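Local coordinates for protein Protease/Reverse transcriptase/ribonuclease H (Eastern chimpanzee simian foamy virus, PDB 7KSF) that combines an aspartic protease, a reverse transcriptase and a ribonuclease H in one chain, and probably serves both reverse transcription and maturation of the virus, at residues K457-P462 and Y521-S526; E517-S522 and Q558-K563. The protein carries 1 engineered substitution. All blocks are in the same frame, centred on the assembly; numbering follows the deposited sequence.

In the fold
Of the strands joined here, 454-460 comes first from the N terminus, followed by its antiparallel neighbours 464-471 and 477-484 and then helix 494-513, which leads into strand 518-522. Contact 1 (457-462 with 521-526) closes this longer excursion, bringing strand 518-522 parallel to strand 454-460. From there the chain passes through helices 527-531 and 542-549 to strand 557-561, and contact 2 (517-522 with 558-563) closes that second loop. The two loops follow one another, sharing Y521 and S522 on the middle strand of the three. Together they build the parallel half of a mixed sheet of order 3-2-1-4-5, the RNase H-like arrangement repeated by the five strands between 590 and 716.

Contact 1: residues K457-P462 and Y521-S526; sequences KVNTSP and YSPIVS
V458 and Y521 supply the backbone hydrogen bond of this contact: V458 N donates to Y521 O over 3.2 Å, with an N-H...O angle of 154°. The same oxygen also receives a CA-H...O contact from K457 CA at 3.6 Å, so one carbonyl takes up two neighbouring hydrogens of strand 454-460. The pairing of K457 with Y521 is parallel and joins the first and fourth strands of an RNase H-like sheet of order 3-2-1-4-5, at the end where the two strands part. Apolar packing is light. K457 CG lies 4.2 Å from Y521 CB on one face of the sheet, and the lysine makes a cation-pi contact with Y470 of the next strand. On the other face, V458 packs on V467, while S522 packs on M502 of helix 494-513. Beyond the strand end P523 turns its ring to strand 454-460: CD sits 3.2 Å from V458 O and CG 4.0 Å from N459 ND2. N459 holds CG anti to its backbone N (chi1 -152°), which places CG beside the proline ring. Polar bonds then fix the amide at both ends, OD1 accepting from T460 N at 2.8 Å and ND2 donating to P566 O.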
# COMPACT_ATOMS: atom_id res chain seq x y z
N LYS A 457 -2.63 15.28 20.50
CA LYS A 457 -1.52 16.08 19.99
C LYS A 457 -0.68 15.22 19.07
O LYS A 457 -0.22 14.14 19.46
CB LYS A 457 -0.68 16.64 21.15
CG LYS A 457 -1.43 17.63 22.03
CD LYS A 457 -0.50 18.25 23.07
CE LYS A 457 -1.18 19.37 23.83
NZ LYS A 457 -0.24 20.04 24.76
N VAL A 458 -0.47 15.69 17.84
CA VAL A 458 0.14 14.89 16.79
C VAL A 458 1.35 15.63 16.22
O VAL A 458 1.24 16.79 15.82
CB VAL A 458 -0.87 14.57 15.66
CG1 VAL A 458 -0.21 13.70 14.61
CG2 VAL A 458 -2.10 13.88 16.23
N ASN A 459 2.48 14.94 16.20
CA ASN A 459 3.69 15.40 15.52
C ASN A 459 4.35 14.16 14.92
O ASN A 459 4.01 13.03 15.26
CB ASN A 459 4.63 16.13 16.48
CG ASN A 459 5.50 17.16 15.78
OD1 ASN A 459 5.79 17.03 14.59
ND2 ASN A 459 5.92 18.19 16.51
N THR A 460 5.30 14.38 14.00
CA THR A 460 5.95 13.27 13.33
C THR A 460 7.43 13.55 13.10
O THR A 460 7.86 14.71 13.01
CB THR A 460 5.30 12.93 11.98
OG1 THR A 460 5.69 11.61 11.57
CG2 THR A 460 5.74 13.92 10.90
N SER A 461 8.20 12.48 13.01
CA SER A 461 9.61 12.47 12.66
C SER A 461 9.77 11.90 11.25
O SER A 461 8.84 11.34 10.69
CB SER A 461 10.38 11.61 13.67
OG SER A 461 9.94 10.27 13.64
N PRO A 462 10.96 12.04 10.66
CA PRO A 462 11.18 11.41 9.34
C PRO A 462 10.97 9.91 9.33
O PRO A 462 10.69 9.34 8.27
CB PRO A 462 12.64 11.77 9.02
CG PRO A 462 12.89 13.01 9.78
CD PRO A 462 12.11 12.88 11.05
N TYR A 521 -4.81 18.81 18.10
CA TYR A 521 -3.83 19.88 18.00
C TYR A 521 -2.67 19.41 17.14
O TYR A 521 -2.23 18.26 17.24
CB TYR A 521 -3.35 20.32 19.38
CG TYR A 521 -4.44 20.97 20.21
CD1 TYR A 521 -5.35 20.19 20.92
CD2 TYR A 521 -4.56 22.35 20.28
CE1 TYR A 521 -6.34 20.77 21.68
CE2 TYR A 521 -5.55 22.94 21.04
CZ TYR A 521 -6.44 22.15 21.73
OH TYR A 521 -7.43 22.73 22.48
N SER A 522 -2.17 20.31 16.30
CA SER A 522 -1.19 19.95 15.28
C SER A 522 -0.34 21.16 14.95
O SER A 522 -0.80 22.30 15.10
CB SER A 522 -1.89 19.43 14.02
OG SER A 522 -3.11 20.12 13.81
N PRO A 523 0.90 20.95 14.51
CA PRO A 523 1.74 22.09 14.10
C PRO A 523 1.26 22.81 12.86
O PRO A 523 1.93 23.75 12.41
CB PRO A 523 3.12 21.44 13.85
CG PRO A 523 3.04 20.08 14.45
CD PRO A 523 1.61 19.67 14.40
N ILE A 524 0.12 22.43 12.29
CA ILE A 524 -0.38 23.05 11.08
C ILE A 524 -1.28 24.22 11.46
O ILE A 524 -2.11 24.11 12.38
CB ILE A 524 -1.13 22.03 10.22
CG1 ILE A 524 -2.26 21.40 11.02
CG2 ILE A 524 -0.15 20.97 9.69
CD1 ILE A 524 -2.82 20.14 10.42
N VAL A 525 -1.12 25.35 10.77
CA VAL A 525 -1.80 26.57 11.19
C VAL A 525 -3.23 26.60 10.68
O VAL A 525 -4.17 26.90 11.42
CB VAL A 525 -1.02 27.81 10.73
CG1 VAL A 525 -1.64 29.07 11.32
CG2 VAL A 525 0.44 27.69 11.13
N SER A 526 -3.42 26.28 9.40
CA SER A 526 -4.72 26.39 8.75
C SER A 526 -5.02 25.11 8.00
O SER A 526 -4.21 24.67 7.18
CB SER A 526 -4.75 27.59 7.79
OG SER A 526 -5.96 27.61 7.05

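Contact 2: residues E517-S522 and Q558-K563; sequences EILVYS and QFHYDK
V520 and F559 pair in parallel near the middle of this contact, which joins the fourth and fifth strands of the RNase H-like sheet; strand 557-561 is the outermost on this side. The closely packed part is the backbone and the side chains nearest it. Q558 N bonds to I518 O, V520 N to Q558 O at 2.8 Å, H560 N to V520 O, and S522 N to H560 O. Past the strand end D562 N continues the series to S522 O, but stands above that carbonyl's plane. Between these bonds, CA-H groups of L519, Y521, F559 and Y561 approach the same carbonyl oxygens. V520 and F559 lie side by side on one face, the valine CB 3.6 Å from ring atom CD2. I518, on that face too, packs on A509, M510 and A513 of helix 494-513. On the other face L519 is buried and runs alongside the Q558 amide, CD1 3.5 Å from NE2.

The loose, solvent side lies farther along that second face, at the exposed H560. Q558 OE1 lies in the plane of its imidazole, at the edge. The H560 ring and that of the partly exposed Y521, 5.7 Å between centroids, are inclined at 37°; the closer touch is H560 CB against Y521 CE2 at 3.7 Å. D562 holds CG anti to its backbone N (chi1 -158°), beside Y521. Its carboxylate plane stands 64° from the tyrosine ring: OD1 accepts from T564 N, and OD2 rests 3.4 Å from Y521 CB.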
# COMPACT_ATOMS: atom_id res chain seq x y z
N GLU A 517 -16.86 14.54 21.48
CA GLU A 517 -16.17 15.25 20.41
C GLU A 517 -14.66 15.17 20.62
O GLU A 517 -14.17 15.10 21.75
CB GLU A 517 -16.62 16.71 20.35
CG GLU A 517 -18.11 16.90 20.15
CD GLU A 517 -18.52 18.37 20.15
OE1 GLU A 517 -17.62 19.24 20.24
OE2 GLU A 517 -19.73 18.64 20.06
N ILE A 518 -13.93 15.20 19.51
CA ILE A 518 -12.48 15.04 19.52
C ILE A 518 -11.86 16.32 18.96
O ILE A 518 -12.23 16.77 17.88
CB ILE A 518 -12.03 13.82 18.69
CG1 ILE A 518 -12.64 12.54 19.27
CG2 ILE A 518 -10.52 13.73 18.65
CD1 ILE A 518 -12.27 11.30 18.50
N LEU A 519 -10.92 16.89 19.71
CA LEU A 519 -10.16 18.05 19.27
C LEU A 519 -8.71 17.64 19.07
O LEU A 519 -8.11 17.02 19.96
CB LEU A 519 -10.26 19.20 20.28
CG LEU A 519 -11.52 20.07 20.26
CD1 LEU A 519 -12.74 19.31 20.76
CD2 LEU A 519 -11.28 21.32 21.08
N VAL A 520 -8.15 17.96 17.91
CA VAL A 520 -6.80 17.56 17.55
C VAL A 520 -5.95 18.81 17.42
O VAL A 520 -6.32 19.76 16.72
CB VAL A 520 -6.79 16.75 16.24
CG1 VAL A 520 -5.37 16.33 15.90
CG2 VAL A 520 -7.69 15.53 16.37
N TYR A 521 -4.81 18.81 18.10
CA TYR A 521 -3.83 19.88 18.00
C TYR A 521 -2.67 19.41 17.14
O TYR A 521 -2.23 18.26 17.24
CB TYR A 521 -3.35 20.32 19.38
CG TYR A 521 -4.44 20.97 20.21
CD1 TYR A 521 -5.35 20.19 20.92
CD2 TYR A 521 -4.56 22.35 20.28
CE1 TYR A 521 -6.34 20.77 21.68
CE2 TYR A 521 -5.55 22.94 21.04
CZ TYR A 521 -6.44 22.15 21.73
OH TYR A 521 -7.43 22.73 22.48
N SER A 522 -2.17 20.31 16.30
CA SER A 522 -1.19 19.95 15.28
C SER A 522 -0.34 21.16 14.95
O SER A 522 -0.80 22.30 15.10
CB SER A 522 -1.89 19.43 14.02
OG SER A 522 -3.11 20.12 13.81
N GLN A 558 -12.55 18.46 15.44
CA GLN A 558 -12.09 19.85 15.18
C GLN A 558 -10.56 19.86 15.26
O GLN A 558 -10.01 19.16 16.13
CB GLN A 558 -12.68 20.82 16.20
CG GLN A 558 -13.81 20.24 17.03
CD GLN A 558 -14.22 21.18 18.13
OE1 GLN A 558 -13.59 22.21 18.35
NE2 GLN A 558 -15.28 20.83 18.84
N PHE A 559 -9.92 20.63 14.39
CA PHE A 559 -8.46 20.69 14.35
C PHE A 559 -7.98 22.08 14.72
O PHE A 559 -8.42 23.08 14.14
CB PHE A 559 -7.94 20.30 12.96
CG PHE A 559 -8.28 18.90 12.56
CD1 PHE A 559 -9.47 18.62 11.91
CD2 PHE A 559 -7.42 17.86 12.86
CE1 PHE A 559 -9.79 17.33 11.54
CE2 PHE A 559 -7.74 16.56 12.49
CZ PHE A 559 -8.92 16.30 11.84
N HIS A 560 -7.06 22.14 15.68
CA HIS A 560 -6.50 23.40 16.18
C HIS A 560 -5.00 23.43 15.97
O HIS A 560 -4.32 22.41 16.13
CB HIS A 560 -6.81 23.60 17.66
CG HIS A 560 -8.12 24.27 17.92
ND1 HIS A 560 -9.33 23.62 17.82
CD2 HIS A 560 -8.41 25.55 18.27
CE1 HIS A 560 -10.31 24.46 18.11
NE2 HIS A 560 -9.78 25.64 18.38
N TYR A 561 -4.48 24.60 15.63
CA TYR A 561 -3.05 24.81 15.54
C TYR A 561 -2.45 24.93 16.93
O TYR A 561 -3.01 25.60 17.80
CB TYR A 561 -2.74 26.07 14.73
CG TYR A 561 -1.29 26.50 14.77
CD1 TYR A 561 -0.27 25.63 14.41
CD2 TYR A 561 -0.94 27.79 15.16
CE1 TYR A 561 1.06 26.03 14.45
CE2 TYR A 561 0.37 28.20 15.19
CZ TYR A 561 1.37 27.31 14.84
OH TYR A 561 2.68 27.72 14.88
N ASP A 562 -1.31 24.27 17.13
CA ASP A 562 -0.64 24.26 18.42
C ASP A 562 0.78 24.79 18.24
O ASP A 562 1.55 24.25 17.44
CB ASP A 562 -0.62 22.85 19.02
CG ASP A 562 -0.44 22.86 20.52
OD1 ASP A 562 0.18 23.81 21.03
OD2 ASP A 562 -0.91 21.92 21.19
N LYS A 563 1.12 25.84 19.00
CA LYS A 563 2.43 26.46 18.89
C LYS A 563 3.48 25.75 19.72
O LYS A 563 4.66 25.72 19.33
CB LYS A 563 2.35 27.93 19.31
CG LYS A 563 1.34 28.75 18.54
CD LYS A 563 1.30 30.19 19.03
CE LYS A 563 0.30 31.02 18.24
NZ LYS A 563 0.25 32.44 18.69